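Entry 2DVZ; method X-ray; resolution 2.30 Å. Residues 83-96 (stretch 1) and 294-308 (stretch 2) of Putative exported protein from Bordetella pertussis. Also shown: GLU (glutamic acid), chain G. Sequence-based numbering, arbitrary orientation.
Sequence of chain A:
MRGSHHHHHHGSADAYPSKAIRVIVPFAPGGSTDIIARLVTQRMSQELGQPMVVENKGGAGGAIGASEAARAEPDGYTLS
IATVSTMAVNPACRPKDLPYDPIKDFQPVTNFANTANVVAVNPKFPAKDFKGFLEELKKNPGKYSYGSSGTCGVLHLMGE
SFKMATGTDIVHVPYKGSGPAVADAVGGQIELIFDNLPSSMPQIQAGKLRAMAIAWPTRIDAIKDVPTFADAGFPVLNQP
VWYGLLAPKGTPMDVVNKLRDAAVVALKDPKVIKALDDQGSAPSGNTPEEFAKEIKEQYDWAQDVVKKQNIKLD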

# COMPACT_ATOMS: atom_id res chain seq x y z
N THR A 83 -2.34 -4.75 -4.06
CA THR A 83 -1.83 -3.48 -3.57
C THR A 83 -1.90 -2.57 -4.77
O THR A 83 -1.98 -3.06 -5.90
CB THR A 83 -0.36 -3.57 -3.13
OG1 THR A 83 0.44 -3.86 -4.28
CG2 THR A 83 -0.14 -4.64 -2.05
N VAL A 84 -1.86 -1.26 -4.54
CA VAL A 84 -1.88 -0.32 -5.65
C VAL A 84 -0.58 -0.42 -6.48
O VAL A 84 -0.59 -0.15 -7.68
CB VAL A 84 -2.24 1.15 -5.21
CG1 VAL A 84 -2.22 2.08 -6.41
CG2 VAL A 84 -3.64 1.21 -4.58
N SER A 85 0.53 -0.79 -5.85
CA SER A 85 1.78 -1.00 -6.56
C SER A 85 1.58 -2.10 -7.60
O SER A 85 1.91 -1.94 -8.77
CB SER A 85 2.92 -1.37 -5.60
OG SER A 85 3.30 -0.24 -4.81
N THR A 86 1.01 -3.21 -7.17
CA THR A 86 0.92 -4.41 -8.02
C THR A 86 -0.24 -4.37 -9.03
O THR A 86 -0.14 -4.93 -10.11
CB THR A 86 0.93 -5.72 -7.19
OG1 THR A 86 -0.11 -5.67 -6.20
CG2 THR A 86 2.29 -5.91 -6.49
N MSE A 87 -1.29 -3.64 -8.69
CA MSE A 87 -2.49 -3.60 -9.51
C MSE A 87 -2.47 -2.49 -10.56
O MSE A 87 -3.12 -2.59 -11.60
CB MSE A 87 -3.76 -3.50 -8.64
CG MSE A 87 -4.06 -4.73 -7.76
SE MSE A 87 -4.43 -6.34 -8.84
CE MSE A 87 -2.61 -7.13 -8.90
N ALA A 88 -1.71 -1.44 -10.30
CA ALA A 88 -1.83 -0.19 -11.05
C ALA A 88 -0.50 0.43 -11.49
O ALA A 88 -0.32 0.75 -12.66
CB ALA A 88 -2.63 0.84 -10.21
N VAL A 89 0.42 0.62 -10.54
CA VAL A 89 1.63 1.40 -10.83
C VAL A 89 2.69 0.57 -11.55
O VAL A 89 3.30 1.04 -12.50
CB VAL A 89 2.23 2.11 -9.56
CG1 VAL A 89 3.32 3.13 -9.96
CG2 VAL A 89 1.16 2.78 -8.75
N ASN A 90 2.92 -0.66 -11.10
CA ASN A 90 3.86 -1.54 -11.81
C ASN A 90 3.57 -1.76 -13.29
O ASN A 90 4.48 -1.69 -14.11
CB ASN A 90 4.02 -2.87 -11.10
CG ASN A 90 5.43 -3.10 -10.65
OD1 ASN A 90 6.34 -3.15 -11.47
ND2 ASN A 90 5.62 -3.23 -9.35
N PRO A 91 2.31 -2.11 -13.63
CA PRO A 91 1.78 -2.07 -14.98
C PRO A 91 2.13 -0.79 -15.74
O PRO A 91 2.54 -0.89 -16.88
CB PRO A 91 0.27 -2.18 -14.75
CG PRO A 91 0.17 -3.05 -13.58
CD PRO A 91 1.30 -2.66 -12.69
N ALA A 92 1.96 0.37 -15.11
CA ALA A 92 2.24 1.66 -15.76
C ALA A 92 3.76 1.96 -15.87
O ALA A 92 4.20 2.61 -16.83
CB ALA A 92 1.48 2.81 -15.06
N CYS A 93 4.53 1.47 -14.90
CA CYS A 93 5.97 1.64 -14.85
C CYS A 93 6.71 0.74 -15.84
O CYS A 93 7.77 1.12 -16.39
CB CYS A 93 6.46 1.33 -13.43
SG CYS A 93 8.22 1.66 -13.05
N ARG A 94 6.18 -0.47 -16.06
CA ARG A 94 6.82 -1.47 -16.91
C ARG A 94 5.84 -2.04 -17.93
O ARG A 94 5.55 -3.24 -17.89
CB ARG A 94 7.36 -2.61 -16.07
CG ARG A 94 8.55 -2.28 -15.21
CD ARG A 94 8.78 -3.43 -14.24
NE ARG A 94 9.25 -4.64 -14.91
CZ ARG A 94 9.62 -5.76 -14.31
NH1 ARG A 94 9.54 -5.89 -12.99
NH2 ARG A 94 10.06 -6.79 -15.05
N PRO A 95 5.33 -1.19 -18.86
CA PRO A 95 4.22 -1.52 -19.76
C PRO A 95 4.48 -2.60 -20.84
O PRO A 95 3.51 -3.08 -21.46
CB PRO A 95 3.91 -0.18 -20.43
CG PRO A 95 5.16 0.61 -20.35
CD PRO A 95 5.85 0.18 -19.11
N LYS A 96 5.75 -3.00 -21.06
CA LYS A 96 6.08 -3.92 -22.15
C LYS A 96 6.61 -5.21 -21.58
O LYS A 96 6.51 -6.25 -22.21
CB LYS A 96 7.16 -3.35 -23.13
CG LYS A 96 6.83 -2.04 -23.86
CD LYS A 96 5.39 -2.00 -24.37
CE LYS A 96 4.90 -0.55 -24.60
NZ LYS A 96 3.39 -0.43 -24.70
N GLU G . 3.97 0.29 -1.45
CA GLU G . 3.07 -0.86 -1.19
C GLU G . 1.64 -0.56 -1.58
O GLU G . 0.69 -0.53 -0.79
CB GLU G . 3.22 -1.35 0.24
CG GLU G . 4.70 -1.44 0.68
CD GLU G . 4.98 -2.51 1.70
OE1 GLU G . 4.01 -3.21 2.06
OE2 GLU G . 6.17 -2.67 2.13
OXT GLU G . 1.38 -0.40 -2.79
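Stretch 2 (294-308) EIKEQYDWAQDVVKK

Small side chains let helices pack closely, and the pairing of residues 294-308 with residues 83-96 is a compact example. Stretch 2 is helical from Glu294, continuing a helix that begins earlier in the chain, through Lys307. It runs in the same general direction as helix 84-93, crossing it at -29° with the axes 7.6 Å apart at closest approach. No direct hydrogen bond joins the two; the contact rests on packing and one water.

Ile295 opens the contact, its CG2 lying 4.0 Å from CB of Met87, a selenomethionine. One turn later Gln298 points toward stretch 1, and its OE1 comes within 3.9 Å of Val84 CG1. The backbones then draw together: the CA atoms of Tyr299 and Ala88 are 3.9 Å apart, and Ala88 CB approaches Tyr299 N to 3.4 Å, a closeness compatible with the methyl side chain of Ala88. The Tyr299 ring, with chi1 in the t well, meets Met87 O at its edge, CD1 to O being 3.4 Å, while its CE1 lies 3.7 Å from Pro91 CB.

Ala302 brings a second methyl group to the crossing. Its CB is 3.3 Å from Ala88 O, 4.1 Å from Ala88 CB and 4.0 Å from Ala92 CB. Beside it, a water donates to Ala88 O (2.6 Å) and Tyr299 O (2.9 Å) and accepts from Gln303 NE2 (2.8 Å), thus bridging the helices where they do not bond directly. The side chain of Ala92 fits as a knob among Ala302, Gln303, Val306 and Lys307. Val306 contributes CG2, 4.1 Å from Ala92 CB. Lys307 bends back so that its NZ donates to Gln303 OE1 (2.9 Å), while its CE reaches 3.2 Å from Ala92 O. Lys308 then leaves helical geometry, beyond reach of stretch 1.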

# COMPACT_ATOMS: atom_id res chain seq x y z
N GLU A 294 -12.48 -0.73 -8.31
CA GLU A 294 -11.41 -0.01 -7.63
C GLU A 294 -10.06 -0.26 -8.29
O GLU A 294 -9.32 0.69 -8.54
CB GLU A 294 -11.36 -0.40 -6.14
CG GLU A 294 -12.61 0.11 -5.39
CD GLU A 294 -12.78 -0.44 -4.00
OE1 GLU A 294 -12.33 -1.57 -3.69
OE2 GLU A 294 -13.40 0.29 -3.21
N ILE A 295 -9.79 -1.53 -8.61
CA ILE A 295 -8.56 -1.92 -9.27
C ILE A 295 -8.38 -1.20 -10.57
O ILE A 295 -7.28 -0.66 -10.83
CB ILE A 295 -8.43 -3.47 -9.47
CG1 ILE A 295 -8.15 -4.15 -8.11
CG2 ILE A 295 -7.33 -3.80 -10.52
CD1 ILE A 295 -8.48 -5.61 -8.05
N LYS A 296 -9.44 -1.20 -11.39
CA LYS A 296 -9.49 -0.52 -12.70
C LYS A 296 -9.33 1.00 -12.56
O LYS A 296 -8.58 1.64 -13.31
CB LYS A 296 -10.81 -0.84 -13.38
CG LYS A 296 -11.03 -0.21 -14.74
CD LYS A 296 -10.09 -0.84 -15.79
CE LYS A 296 -10.23 -0.20 -17.20
NZ LYS A 296 -11.55 0.50 -17.34
N GLU A 297 -10.02 1.58 -11.58
CA GLU A 297 -9.81 3.00 -11.25
C GLU A 297 -8.36 3.31 -10.99
O GLU A 297 -7.82 4.21 -11.60
CB GLU A 297 -10.65 3.43 -10.07
CG GLU A 297 -12.08 3.64 -10.46
CD GLU A 297 -13.04 3.68 -9.27
OE1 GLU A 297 -12.63 3.36 -8.11
OE2 GLU A 297 -14.22 4.03 -9.53
N GLN A 298 -7.70 2.56 -10.11
CA GLN A 298 -6.32 2.87 -9.81
C GLN A 298 -5.43 2.65 -11.04
O GLN A 298 -4.58 3.46 -11.32
CB GLN A 298 -5.80 2.07 -8.60
CG GLN A 298 -6.47 2.41 -7.27
CD GLN A 298 -6.22 3.83 -6.76
OE1 GLN A 298 -5.20 4.46 -7.04
NE2 GLN A 298 -7.14 4.32 -5.97
N TYR A 299 -5.63 1.54 -11.74
CA TYR A 299 -4.91 1.24 -12.96
C TYR A 299 -5.00 2.38 -13.95
O TYR A 299 -3.98 2.82 -14.47
CB TYR A 299 -5.49 -0.03 -13.58
CG TYR A 299 -4.80 -0.50 -14.84
CD1 TYR A 299 -3.82 -1.48 -14.79
CD2 TYR A 299 -5.16 0.03 -16.08
CE1 TYR A 299 -3.18 -1.93 -15.95
CE2 TYR A 299 -4.52 -0.41 -17.27
CZ TYR A 299 -3.54 -1.40 -17.18
OH TYR A 299 -2.92 -1.83 -18.32
N ASP A 300 -6.20 2.86 -14.22
CA ASP A 300 -6.37 3.93 -15.19
C ASP A 300 -5.71 5.20 -14.73
O ASP A 300 -5.09 5.89 -15.53
CB ASP A 300 -7.86 4.17 -15.50
CG ASP A 300 -8.46 3.03 -16.32
OD1 ASP A 300 -7.68 2.20 -16.87
OD2 ASP A 300 -9.70 2.97 -16.42
N TRP A 301 -5.85 5.50 -13.44
CA TRP A 301 -5.22 6.68 -12.89
C TRP A 301 -3.66 6.63 -13.04
O TRP A 301 -3.06 7.61 -13.45
CB TRP A 301 -5.69 6.89 -11.46
CG TRP A 301 -4.80 7.77 -10.67
CD1 TRP A 301 -4.85 9.15 -10.60
CD2 TRP A 301 -3.73 7.36 -9.82
NE1 TRP A 301 -3.87 9.61 -9.77
CE2 TRP A 301 -3.16 8.54 -9.27
CE3 TRP A 301 -3.18 6.12 -9.47
CZ2 TRP A 301 -2.06 8.51 -8.38
CZ3 TRP A 301 -2.07 6.09 -8.60
CH2 TRP A 301 -1.53 7.28 -8.06
N ALA A 302 -3.04 5.48 -12.74
CA ALA A 302 -1.59 5.32 -12.89
C ALA A 302 -1.09 5.49 -14.35
O ALA A 302 -0.02 6.07 -14.59
CB ALA A 302 -1.09 3.98 -12.28
N GLN A 303 -1.86 4.97 -15.31
CA GLN A 303 -1.59 5.19 -16.73
C GLN A 303 -1.64 6.68 -17.00
O GLN A 303 -0.71 7.23 -17.58
CB GLN A 303 -2.63 4.49 -17.62
CG GLN A 303 -2.73 2.99 -17.48
CD GLN A 303 -1.62 2.26 -18.23
OE1 GLN A 303 -1.47 2.46 -19.44
NE2 GLN A 303 -0.85 1.39 -17.52
N ASP A 304 -2.71 7.34 -16.56
CA ASP A 304 -2.84 8.79 -16.72
C ASP A 304 -1.60 9.51 -16.18
O ASP A 304 -0.81 10.05 -16.97
CB ASP A 304 -4.12 9.30 -16.05
CG ASP A 304 -4.32 10.81 -16.22
OD1 ASP A 304 -4.58 11.24 -17.39
OD2 ASP A 304 -4.24 11.55 -15.19
N VAL A 305 -1.41 9.48 -14.85
CA VAL A 305 -0.26 10.07 -14.13
C VAL A 305 1.13 9.87 -14.75
O VAL A 305 1.85 10.84 -14.95
CB VAL A 305 -0.18 9.56 -12.66
CG1 VAL A 305 1.08 10.07 -11.98
CG2 VAL A 305 -1.39 10.00 -11.87
N VAL A 306 1.50 8.63 -15.04
CA VAL A 306 2.84 8.29 -15.56
C VAL A 306 3.02 8.73 -17.02
O VAL A 306 4.01 9.41 -17.36
CB VAL A 306 3.12 6.76 -15.42
CG1 VAL A 306 4.43 6.37 -16.06
CG2 VAL A 306 3.11 6.36 -13.95
N LYS A 307 2.05 8.36 -17.86
CA LYS A 307 2.15 8.50 -19.34
C LYS A 307 1.82 9.92 -19.82
O LYS A 307 2.69 10.62 -20.36
CB LYS A 307 1.31 7.43 -20.06
CG LYS A 307 1.97 6.03 -20.13
CD LYS A 307 1.81 5.18 -18.84
CE LYS A 307 2.24 3.70 -19.05
NZ LYS A 307 1.38 2.88 -20.00
N LYS A 308 0.57 10.35 -19.63
CA LYS A 308 0.25 11.78 -19.62
C LYS A 308 0.80 12.37 -18.31
O LYS A 308 1.18 11.61 -17.42
CB LYS A 308 -1.27 11.99 -19.74
CG LYS A 308 -1.88 11.29 -20.99
CD LYS A 308 -0.98 11.46 -22.25
CE LYS A 308 -1.37 10.51 -23.38
NZ LYS A 308 -2.42 11.10 -24.28
O HOH W 1 -1.66 1.20 -14.85